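PDB 2HWJ: hypothetical protein Atu1540 from Agrobacterium tumefaciens str. C58, which is of unknown function but carries a putative ParB-like nuclease domain, which suggests, without proving, a role in binding or cleaving nucleic acid. Local coordinates for residues A89-L94 with S101-R106; R166-R171 with M186-S191; K34-T39 with L73-E78. All coordinates share one frame; numbering follows the deposited sequence.

From the N terminus, interaction 3 comes first: residues 34-39 end helix 26-37, and the chain runs through strands 52-57 and 63-65 before 73-78 closes the loop at the end of helix 69-77. Strand 82-90 follows directly and leads into interaction 1, a short closure in which 89-94 meets 101-106 on helix 96-105. Interaction 2 closes last, joining the loop after helix 157-166 to helix 178-189. The three loops lie in series, with none enclosing or crossing another. Nearest atoms of any two are about 15 to 17 Å apart. Interactions 1 and 2 both reach the second subunit, from opposite sides of the chain's centre.

Interaction 1. Residues A89-L94 with S101-R106; sequences AKFSHL and SVMDHR
The unusual feature is the polar end of Arg106 meeting the rim of the Phe91 ring: NH2 of Arg106 lies 3.4 Å from CZ of Phe91, near the ring plane, while the aromatic edge comes over one face of the guanidinium. The two planes stand 86° apart, so this is an edge approach and not a stack. Bends at chi2 and chi3 bring the guanidinium to the ring. Met103, a selenomethionine, makes a Met-aromatic contact at another part of the rim, its SE 3.7 Å from CE2 of Phe91; the line from SE to the ring centroid lies 74° off the normal. Val102 takes one face, its CG1 4.3 Å above the plane and over the ring centre. Its other branch, CG2, lies 4.1 Å from CD1 of Leu94, the two side chains crossing at about a right angle. No hydrogen bond links the segments. Phe91 and Leu94 are the ends of a type I beta turn, closed by a hydrogen bond from Leu94 N to Phe91 O, and the CB atoms of both point toward the helix. Val56 of strand 52-57 also touches Phe91 and Met103, and His196 of the second subunit packs on Phe91 and Arg106. Strand 82-90 is thus followed, through a type I turn, by helix 96-105, whose Val102 and Met103 pack on the Phe91 ring.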
# COMPACT_ATOMS: atom_id res chain seq x y z
N ALA A 89 -3.68 15.53 -7.69
CA ALA A 89 -3.55 14.85 -8.95
C ALA A 89 -4.30 15.62 -9.97
O ALA A 89 -5.27 16.32 -9.67
CB ALA A 89 -4.08 13.44 -8.86
N LYS A 90 -3.87 15.45 -11.21
CA LYS A 90 -4.30 16.31 -12.30
C LYS A 90 -4.72 15.41 -13.43
O LYS A 90 -3.86 14.80 -14.09
CB LYS A 90 -3.14 17.23 -12.72
CG LYS A 90 -3.60 18.62 -13.09
CD LYS A 90 -2.40 19.62 -13.31
CE LYS A 90 -2.92 20.98 -13.90
NZ LYS A 90 -4.42 21.41 -13.52
N PHE A 91 -6.01 15.30 -13.66
CA PHE A 91 -6.52 14.55 -14.79
C PHE A 91 -7.30 15.41 -15.79
O PHE A 91 -8.05 14.90 -16.64
CB PHE A 91 -7.45 13.44 -14.32
CG PHE A 91 -6.88 12.53 -13.33
CD1 PHE A 91 -5.67 11.95 -13.52
CD2 PHE A 91 -7.59 12.22 -12.21
CE1 PHE A 91 -5.12 11.09 -12.59
CE2 PHE A 91 -7.06 11.33 -11.26
CZ PHE A 91 -5.78 10.77 -11.47
N SER A 92 -7.11 16.70 -15.72
CA SER A 92 -7.86 17.58 -16.55
C SER A 92 -7.45 17.43 -17.98
O SER A 92 -8.03 18.01 -18.79
CB SER A 92 -7.67 19.01 -16.09
OG SER A 92 -6.27 19.22 -16.01
N HIS A 93 -6.48 16.66 -18.38
CA HIS A 93 -6.39 16.41 -19.86
C HIS A 93 -7.44 15.38 -20.32
O HIS A 93 -7.65 15.20 -21.49
CB HIS A 93 -4.99 16.00 -20.32
CG HIS A 93 -4.47 14.83 -19.59
ND1 HIS A 93 -4.31 14.83 -18.22
CD2 HIS A 93 -4.13 13.58 -20.01
CE1 HIS A 93 -3.89 13.63 -17.83
NE2 HIS A 93 -3.75 12.85 -18.90
N LEU A 94 -8.09 14.66 -19.43
CA LEU A 94 -9.03 13.64 -19.90
C LEU A 94 -10.45 14.15 -20.25
O LEU A 94 -10.98 15.07 -19.59
CB LEU A 94 -9.15 12.51 -18.85
CG LEU A 94 -7.79 11.95 -18.40
CD1 LEU A 94 -7.88 10.86 -17.38
CD2 LEU A 94 -6.94 11.47 -19.59
N SER A 101 -13.64 6.49 -15.49
CA SER A 101 -12.89 5.26 -15.57
C SER A 101 -11.57 5.30 -14.82
O SER A 101 -11.28 4.42 -14.00
CB SER A 101 -12.64 4.91 -17.04
OG SER A 101 -11.67 3.92 -17.16
N VAL A 102 -10.76 6.32 -15.08
CA VAL A 102 -9.47 6.36 -14.43
C VAL A 102 -9.68 6.51 -12.92
O VAL A 102 -8.98 5.79 -12.12
CB VAL A 102 -8.60 7.42 -15.04
CG1 VAL A 102 -7.54 7.85 -14.13
CG2 VAL A 102 -7.98 6.87 -16.27
N MSE A 103 -10.61 7.40 -12.52
CA MSE A 103 -10.95 7.57 -11.10
C MSE A 103 -11.41 6.22 -10.47
O MSE A 103 -10.94 5.77 -9.37
CB MSE A 103 -12.08 8.56 -10.94
CG MSE A 103 -11.76 9.94 -11.43
SE MSE A 103 -10.56 10.85 -10.16
CE MSE A 103 -12.03 11.46 -8.99
N ASP A 104 -12.33 5.58 -11.17
CA ASP A 104 -12.86 4.33 -10.70
C ASP A 104 -11.72 3.37 -10.54
O ASP A 104 -11.65 2.65 -9.57
CB ASP A 104 -13.83 3.79 -11.73
CG ASP A 104 -14.32 2.39 -11.40
OD1 ASP A 104 -14.59 2.04 -10.19
OD2 ASP A 104 -14.42 1.66 -12.42
N HIS A 105 -10.80 3.39 -11.48
CA HIS A 105 -9.72 2.44 -11.57
C HIS A 105 -8.73 2.70 -10.47
O HIS A 105 -8.01 1.82 -10.06
CB HIS A 105 -9.00 2.69 -12.87
CG HIS A 105 -8.42 1.47 -13.46
ND1 HIS A 105 -8.84 0.97 -14.68
CD2 HIS A 105 -7.40 0.67 -13.04
CE1 HIS A 105 -8.14 -0.12 -14.96
NE2 HIS A 105 -7.25 -0.32 -13.99
N ARG A 106 -8.64 3.94 -10.07
CA ARG A 106 -7.71 4.28 -9.06
C ARG A 106 -8.40 4.39 -7.72
O ARG A 106 -7.78 4.86 -6.77
CB ARG A 106 -6.96 5.55 -9.44
CG ARG A 106 -5.69 5.16 -10.19
CD ARG A 106 -5.36 6.20 -11.20
NE ARG A 106 -4.98 7.44 -10.52
CZ ARG A 106 -3.72 7.86 -10.48
NH1 ARG A 106 -2.78 7.14 -11.07
NH2 ARG A 106 -3.41 8.97 -9.85

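Interaction 2. Residues R166-R171 with M186-S191; sequences RRRIDR and MKLAKS
Leu188 packs most closely against Ile169, and more loosely against the aliphatic part of Arg168. On the close side, CD1 of Leu188 lies 3.8 Å from CG1 of Ile169 and 4.0 Å from its CD1, the two side chains sliding past each other in opposite directions. Ile169 is buried, and Ala185 of helix 178-189 also touches it. With CG1 anti to its carbonyl carbon (chi1 -62°) and the branch extended beyond, Ile169 lays both CG1 and CD1 along the leucine methyl. The looser side is a single approach: CD2 of Leu188 meets CD of Arg168 at 4.1 Å, the chains running obliquely to each other. Arg168, a partly exposed residue, carries its guanidinium on to a salt bridge through NE with Glu193. No hydrogen bond spans the two segments. Within 186-191, Ser191 N and OG both bind Leu188 O, the hydroxyl at 2.8 Å in the carbonyl plane on a lone pair. The contact thus packs the loop after helix 157-166 on helix 178-189 beside helix 135-146, whose Leu139 touches Ile169, while NH2 of Arg168 forms a salt bridge with Glu98 of the second subunit at the subunit interface.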
# COMPACT_ATOMS: atom_id res chain seq x y z
N ARG A 166 -25.40 -3.94 7.40
CA ARG A 166 -26.70 -3.55 6.90
C ARG A 166 -27.40 -4.78 6.58
O ARG A 166 -28.65 -4.77 6.51
CB ARG A 166 -26.72 -2.59 5.73
CG ARG A 166 -27.25 -3.09 4.40
CD ARG A 166 -26.48 -2.34 3.24
NE ARG A 166 -26.82 -0.92 3.34
CZ ARG A 166 -25.97 0.08 3.49
NH1 ARG A 166 -24.69 -0.11 3.49
NH2 ARG A 166 -26.45 1.30 3.61
N ARG A 167 -26.62 -5.86 6.45
CA ARG A 167 -27.24 -7.15 6.13
C ARG A 167 -27.66 -7.91 7.39
O ARG A 167 -28.17 -8.98 7.31
CB ARG A 167 -26.31 -7.98 5.27
CG ARG A 167 -25.50 -7.16 4.30
CD ARG A 167 -24.48 -7.98 3.56
NE ARG A 167 -25.10 -8.48 2.35
CZ ARG A 167 -24.72 -8.19 1.11
NH1 ARG A 167 -23.70 -7.39 0.88
NH2 ARG A 167 -25.39 -8.73 0.09
N ARG A 168 -27.47 -7.30 8.55
CA ARG A 168 -27.53 -7.99 9.83
C ARG A 168 -28.24 -7.21 10.91
O ARG A 168 -28.58 -7.75 11.90
CB ARG A 168 -26.12 -8.20 10.34
CG ARG A 168 -25.52 -9.43 9.76
CD ARG A 168 -24.06 -9.52 10.03
NE ARG A 168 -23.49 -10.58 9.22
CZ ARG A 168 -23.07 -10.41 7.97
NH1 ARG A 168 -23.16 -9.21 7.44
NH2 ARG A 168 -22.55 -11.43 7.28
N ILE A 169 -28.37 -5.91 10.78
CA ILE A 169 -29.10 -5.20 11.78
C ILE A 169 -30.31 -4.58 11.08
O ILE A 169 -30.21 -4.01 9.98
CB ILE A 169 -28.22 -4.19 12.51
CG1 ILE A 169 -27.06 -4.87 13.25
CG2 ILE A 169 -29.03 -3.34 13.49
CD1 ILE A 169 -26.10 -3.81 13.91
N ASP A 170 -31.46 -4.75 11.71
CA ASP A 170 -32.75 -4.26 11.25
C ASP A 170 -32.73 -2.70 11.13
O ASP A 170 -32.29 -2.08 12.09
CB ASP A 170 -33.73 -4.78 12.32
CG ASP A 170 -35.16 -4.49 12.05
OD1 ASP A 170 -35.55 -3.81 11.08
OD2 ASP A 170 -35.96 -4.97 12.88
N ARG A 171 -33.15 -2.08 10.01
CA ARG A 171 -33.15 -0.57 9.95
C ARG A 171 -34.03 0.09 11.04
O ARG A 171 -33.74 1.19 11.55
CB ARG A 171 -33.66 -0.01 8.63
CG ARG A 171 -33.18 -0.67 7.41
CD ARG A 171 -34.33 -0.60 6.31
NE ARG A 171 -33.75 -0.90 4.98
CZ ARG A 171 -34.40 -1.47 3.97
NH1 ARG A 171 -35.70 -1.81 4.09
NH2 ARG A 171 -33.75 -1.70 2.82
N MSE A 186 -21.51 -3.69 17.97
CA MSE A 186 -20.39 -3.97 18.85
C MSE A 186 -20.30 -5.49 19.19
O MSE A 186 -19.21 -6.07 19.18
CB MSE A 186 -20.50 -3.06 20.05
CG MSE A 186 -19.40 -3.15 21.00
SE MSE A 186 -17.67 -2.81 20.16
CE MSE A 186 -16.57 -2.89 21.83
N LYS A 187 -21.44 -6.12 19.48
CA LYS A 187 -21.44 -7.58 19.64
C LYS A 187 -21.02 -8.25 18.30
O LYS A 187 -20.37 -9.29 18.33
CB LYS A 187 -22.79 -8.06 20.14
CG LYS A 187 -23.05 -9.52 20.14
CD LYS A 187 -24.07 -9.76 21.30
CE LYS A 187 -24.84 -11.08 21.25
NZ LYS A 187 -26.30 -10.81 20.95
N LEU A 188 -21.32 -7.64 17.15
CA LEU A 188 -21.04 -8.38 15.97
C LEU A 188 -19.56 -8.21 15.58
O LEU A 188 -18.88 -9.20 15.19
CB LEU A 188 -21.98 -7.96 14.83
CG LEU A 188 -23.44 -8.42 14.78
CD1 LEU A 188 -24.26 -7.32 14.19
CD2 LEU A 188 -23.73 -9.78 14.07
N ALA A 189 -19.09 -6.96 15.63
CA ALA A 189 -17.69 -6.61 15.35
C ALA A 189 -16.72 -7.64 15.99
O ALA A 189 -15.79 -8.16 15.33
CB ALA A 189 -17.43 -5.28 15.88
N LYS A 190 -16.93 -7.92 17.27
CA LYS A 190 -16.18 -8.87 18.02
C LYS A 190 -16.41 -10.33 17.63
O LYS A 190 -15.79 -11.21 18.19
CB LYS A 190 -16.54 -8.78 19.53
CG LYS A 190 -16.18 -7.45 20.27
CD LYS A 190 -14.67 -6.93 20.00
CE LYS A 190 -14.56 -5.66 19.09
NZ LYS A 190 -13.54 -4.73 19.69
N SER A 191 -17.37 -10.64 16.78
CA SER A 191 -17.63 -12.04 16.57
C SER A 191 -16.71 -12.48 15.47
O SER A 191 -16.20 -11.68 14.69
CB SER A 191 -19.10 -12.35 16.22
OG SER A 191 -19.38 -11.91 14.89

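Interaction 3. Residues K34-T39 with L73-E78; sequences KEWRET and LALSKE
Apolar contact is made by Trp36 and Leu75, whose side chains cross at about a right angle. CD1 of Leu75 sits over one face of the indole, displaced toward the rim and 4.0 Å from CE3 of Trp36. The Trp36 side chain leaves with CG anti to the backbone N (chi1 166°), which carries the indole across to helix 69-77. The aliphatic part of Glu78 adds a second packing contact on the pyrrole side, its CG 3.3 Å from CD1 of Trp36, approaching obliquely.

The charged contact joins Arg37 and Glu78. Arg37 NH1 donates to Glu78 OE1 over 3.1 Å, nearly straight at 167°, as part of a salt bridge. The acceptor lies in the guanidinium plane, but the donor meets OE1 from above the carboxylate, 38° out of its plane. A bend at chi2 of Glu78 lets its methylenes lie by the indole while its carboxylate reaches the arginine. OE1 is shared with Arg33, its stronger partner, so two positive groups converge on it and would probably favour the ionised carboxylate.

The contact lies at the C-terminal ends of helices 26-37 and 69-77, which also pack through Leu73 on Phe26, with Val80, before strand 82-90, touching Trp36 and Leu75.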
# COMPACT_ATOMS: atom_id res chain seq x y z
N LYS A 34 -22.22 20.10 15.00
CA LYS A 34 -22.23 20.61 16.38
C LYS A 34 -20.86 21.09 16.72
O LYS A 34 -20.73 22.21 17.17
CB LYS A 34 -22.66 19.58 17.46
CG LYS A 34 -24.17 19.52 17.87
CD LYS A 34 -24.69 20.57 18.89
CE LYS A 34 -24.35 20.26 20.37
NZ LYS A 34 -24.16 18.81 20.69
N GLU A 35 -19.85 20.24 16.50
CA GLU A 35 -18.48 20.54 16.95
C GLU A 35 -18.16 21.95 16.45
O GLU A 35 -17.81 22.84 17.24
CB GLU A 35 -17.42 19.51 16.45
CG GLU A 35 -16.93 18.38 17.48
CD GLU A 35 -15.79 17.40 16.88
OE1 GLU A 35 -14.62 17.47 17.36
OE2 GLU A 35 -16.02 16.57 15.92
N TRP A 36 -18.37 22.14 15.14
CA TRP A 36 -18.09 23.37 14.47
C TRP A 36 -18.95 24.51 14.98
O TRP A 36 -18.45 25.59 15.19
CB TRP A 36 -18.30 23.21 12.97
CG TRP A 36 -18.37 24.53 12.25
CD1 TRP A 36 -19.48 25.28 12.04
CD2 TRP A 36 -17.28 25.25 11.66
NE1 TRP A 36 -19.16 26.43 11.37
CE2 TRP A 36 -17.82 26.44 11.11
CE3 TRP A 36 -15.90 25.02 11.56
CZ2 TRP A 36 -17.02 27.42 10.46
CZ3 TRP A 36 -15.08 26.00 10.91
CH2 TRP A 36 -15.65 27.18 10.36
N ARG A 37 -20.25 24.28 15.16
CA ARG A 37 -21.17 25.34 15.56
C ARG A 37 -20.61 25.85 16.89
O ARG A 37 -20.75 27.03 17.25
CB ARG A 37 -22.64 24.83 15.65
CG ARG A 37 -23.75 25.91 15.37
CD ARG A 37 -25.09 25.39 14.63
NE ARG A 37 -25.84 24.39 15.44
CZ ARG A 37 -26.11 23.12 15.10
NH1 ARG A 37 -25.80 22.62 13.91
NH2 ARG A 37 -26.73 22.34 15.96
N GLU A 38 -19.88 24.97 17.57
CA GLU A 38 -19.35 25.23 18.89
C GLU A 38 -17.83 25.36 18.96
O GLU A 38 -17.24 24.95 19.95
CB GLU A 38 -19.87 24.17 19.86
CG GLU A 38 -21.26 24.53 20.41
CD GLU A 38 -22.14 23.33 20.77
OE1 GLU A 38 -21.60 22.25 21.13
OE2 GLU A 38 -23.40 23.47 20.70
N THR A 39 -17.21 25.92 17.92
CA THR A 39 -15.84 26.50 18.02
C THR A 39 -15.84 28.01 17.60
O THR A 39 -16.51 28.40 16.64
CB THR A 39 -14.69 25.61 17.34
OG1 THR A 39 -15.16 24.93 16.16
CG2 THR A 39 -14.16 24.53 18.33
N LEU A 73 -20.04 18.41 3.75
CA LEU A 73 -21.47 18.68 3.89
C LEU A 73 -21.74 19.42 5.21
O LEU A 73 -22.57 20.34 5.26
CB LEU A 73 -22.25 17.40 3.78
CG LEU A 73 -23.78 17.36 3.80
CD1 LEU A 73 -24.40 18.23 2.70
CD2 LEU A 73 -24.27 15.91 3.71
N ALA A 74 -21.03 19.04 6.27
CA ALA A 74 -21.27 19.69 7.55
C ALA A 74 -21.07 21.19 7.35
O ALA A 74 -21.92 22.03 7.77
CB ALA A 74 -20.34 19.18 8.63
N LEU A 75 -19.96 21.55 6.68
CA LEU A 75 -19.57 22.96 6.60
C LEU A 75 -20.57 23.66 5.68
O LEU A 75 -21.03 24.77 5.94
CB LEU A 75 -18.15 23.11 6.06
CG LEU A 75 -16.85 23.27 6.84
CD1 LEU A 75 -16.89 22.95 8.24
CD2 LEU A 75 -15.74 22.46 6.21
N SER A 76 -20.98 22.95 4.65
CA SER A 76 -21.92 23.53 3.74
C SER A 76 -23.26 23.84 4.43
O SER A 76 -23.76 24.98 4.36
CB SER A 76 -22.16 22.58 2.63
OG SER A 76 -23.20 23.17 1.94
N LYS A 77 -23.80 22.84 5.13
CA LYS A 77 -24.95 23.08 5.97
C LYS A 77 -24.73 24.20 7.02
O LYS A 77 -25.69 24.85 7.42
CB LYS A 77 -25.46 21.80 6.61
CG LYS A 77 -26.02 20.81 5.62
CD LYS A 77 -26.79 19.68 6.40
CE LYS A 77 -27.49 18.62 5.51
NZ LYS A 77 -28.43 17.78 6.34
N GLU A 78 -23.50 24.46 7.45
CA GLU A 78 -23.32 25.56 8.43
C GLU A 78 -23.24 26.93 7.79
O GLU A 78 -22.99 27.91 8.47
CB GLU A 78 -22.08 25.36 9.31
CG GLU A 78 -22.30 24.51 10.53
CD GLU A 78 -23.56 24.90 11.35
OE1 GLU A 78 -24.48 24.03 11.48
OE2 GLU A 78 -23.63 26.06 11.88